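Local coordinates for wsv230 (Shrimp white spot syndrome virus, PDB 2GJ2), which is a nonstructural viral protein with a ferredoxin fold that binds metal ions, here cadmium, and is of otherwise unestablished function, at residues Val36-Asp40 and Leu41-Val45. Residues are numbered along the deposited sequence; the frame is centred on the assembly and turned at random.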
loop_
_atom_site.group_PDB
_atom_site.type_symbol
_atom_site.label_atom_id
_atom_site.label_comp_id
_atom_site.label_asym_id
_atom_site.label_seq_id
_atom_site.Cartn_x
_atom_site.Cartn_y
_atom_site.Cartn_z
ATOM N N VAL A 36 1.955 3.059 -6.136
ATOM C CA VAL A 36 2.658 4.326 -6.207
ATOM C C VAL A 36 1.572 5.362 -6.024
ATOM O O VAL A 36 0.611 5.367 -6.775
ATOM C CB VAL A 36 3.313 4.531 -7.587
ATOM C CG1 VAL A 36 3.910 5.949 -7.688
ATOM C CG2 VAL A 36 4.375 3.493 -7.792
ATOM N N ARG A 37 1.704 6.228 -5.027
ATOM C CA ARG A 37 0.678 7.246 -4.791
ATOM C C ARG A 37 1.328 8.609 -4.846
ATOM O O ARG A 37 2.469 8.754 -4.461
ATOM C CB ARG A 37 0.022 7.047 -3.418
ATOM C CG ARG A 37 -0.663 5.702 -3.242
ATOM C CD ARG A 37 -0.971 5.393 -1.776
ATOM N NE ARG A 37 -2.258 5.912 -1.313
ATOM C CZ ARG A 37 -3.437 5.615 -1.861
ATOM N NH1 ARG A 37 -3.510 4.801 -2.907
ATOM N NH2 ARG A 37 -4.552 6.119 -1.346
ATOM N N LYS A 38 0.598 9.602 -5.331
ATOM C CA LYS A 38 1.107 10.959 -5.421
ATOM C C LYS A 38 0.702 11.673 -4.154
ATOM O O LYS A 38 -0.482 11.814 -3.882
ATOM C CB LYS A 38 0.496 11.679 -6.629
ATOM C CG LYS A 38 1.076 13.057 -6.915
ATOM C CD LYS A 38 0.377 13.713 -8.096
ATOM C CE LYS A 38 -0.533 14.840 -7.627
ATOM N NZ LYS A 38 -1.268 15.465 -8.758
ATOM N N SER A 39 1.683 12.124 -3.380
ATOM C CA SER A 39 1.389 12.826 -2.140
ATOM C C SER A 39 0.543 14.051 -2.423
ATOM O O SER A 39 0.694 14.685 -3.456
ATOM C CB SER A 39 2.686 13.266 -1.461
ATOM O OG SER A 39 2.436 14.030 -0.287
ATOM N N ASP A 40 -0.354 14.383 -1.509
ATOM C CA ASP A 40 -1.180 15.578 -1.679
ATOM C C ASP A 40 -0.659 16.619 -0.680
ATOM O O ASP A 40 -1.291 17.641 -0.408
ATOM C CB ASP A 40 -2.641 15.242 -1.407
ATOM C CG ASP A 40 -2.793 13.956 -0.642
ATOM O OD1 ASP A 40 -2.243 13.868 0.480
ATOM O OD2 ASP A 40 -3.451 13.034 -1.169
ATOM N N LEU A 41 0.511 16.311 -0.132
ATOM C CA LEU A 41 1.199 17.166 0.822
ATOM C C LEU A 41 1.897 18.213 -0.030
ATOM O O LEU A 41 2.001 19.382 0.347
ATOM C CB LEU A 41 2.241 16.342 1.592
ATOM C CG LEU A 41 2.849 16.971 2.846
ATOM C CD1 LEU A 41 1.730 17.525 3.744
ATOM C CD2 LEU A 41 3.656 15.920 3.592
ATOM N N ASP A 42 2.352 17.753 -1.194
ATOM C CA ASP A 42 3.060 18.557 -2.167
ATOM C C ASP A 42 3.158 17.681 -3.432
ATOM O O ASP A 42 3.193 16.446 -3.342
ATOM C CB ASP A 42 4.441 18.906 -1.618
ATOM C CG ASP A 42 5.160 19.938 -2.458
ATOM O OD1 ASP A 42 5.283 21.106 -2.010
ATOM O OD2 ASP A 42 5.591 19.565 -3.574
ATOM N N ASP A 43 3.189 18.309 -4.606
ATOM C CA ASP A 43 3.243 17.576 -5.874
ATOM C C ASP A 43 4.615 17.045 -6.291
ATOM O O ASP A 43 4.707 16.245 -7.227
ATOM C CB ASP A 43 2.651 18.436 -6.998
ATOM C CG ASP A 43 1.163 18.168 -7.224
ATOM O OD1 ASP A 43 0.386 18.157 -6.245
ATOM O OD2 ASP A 43 0.768 17.968 -8.393
ATOM N N ARG A 44 5.674 17.482 -5.604
ATOM C CA ARG A 44 7.033 17.004 -5.887
ATOM C C ARG A 44 7.180 15.623 -5.245
ATOM O O ARG A 44 8.170 14.929 -5.480
ATOM C CB ARG A 44 8.111 17.899 -5.235
ATOM C CG ARG A 44 8.204 19.360 -5.684
ATOM C CD ARG A 44 7.805 20.322 -4.555
ATOM N NE ARG A 44 8.905 20.953 -3.807
ATOM C CZ ARG A 44 8.750 21.653 -2.672
ATOM N NH1 ARG A 44 7.549 21.812 -2.126
ATOM N NH2 ARG A 44 9.795 22.233 -2.092
ATOM N N VAL A 45 6.190 15.233 -4.440
ATOM C CA VAL A 45 6.273 13.990 -3.682
ATOM C C VAL A 45 5.414 12.786 -4.007
ATOM O O VAL A 45 4.204 12.890 -4.140
ATOM C CB VAL A 45 6.060 14.273 -2.158
ATOM C CG1 VAL A 45 6.373 13.019 -1.325
ATOM C CG2 VAL A 45 6.930 15.454 -1.722
#
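S39 meets V45 at the base of the loop of a beta hairpin, where the chain leaves strand 33-38, outermost in this chain's sheet, and turns back into strand 45-50 of the four-stranded antiparallel sheet of this ferredoxin fold. Two hydrogen bonds grip S39. S39 N donates to V45 O at 2.7 Å, closing the base of the loop, although the donor stands 26° off the carbonyl plane. Its side chain acts as an acceptor instead: S39 OG, anti to the backbone N (chi1 176°), accepts from L41 N at 3.0 Å. This is an ST turn, which starts the reversal. Farther round, D42 to V45 form a type I turn whose V45 N to D42 O bond is weak. An Asx turn from D42 OD2 to R44 N also fits, but the placing of that carboxylate oxygen is doubtful.

Apolar contact is modest. S39 CB lies 3.6 Å from V45 CB and also touches V45 CG1, so the serine methylene rests alongside the valine.

Charge joins the two arms through two exposed side chains, K38 and D43. The K38 chain runs out extended and then bends at chi3 (107°), carrying its ammonium over to the D43 carboxylate; K38 also packs on Y46. The R37 backbone pairs with M47 on strand 45-50, continuing the hairpin, and the R44 backbone bonds to G17, just after strand 13-16. The K38 to D43 salt bridge is weak as a hydrogen bond, with K38 NZ 3.2 Å from D43 OD2, while K38 CE lies 3.7 Å from D43 OD1.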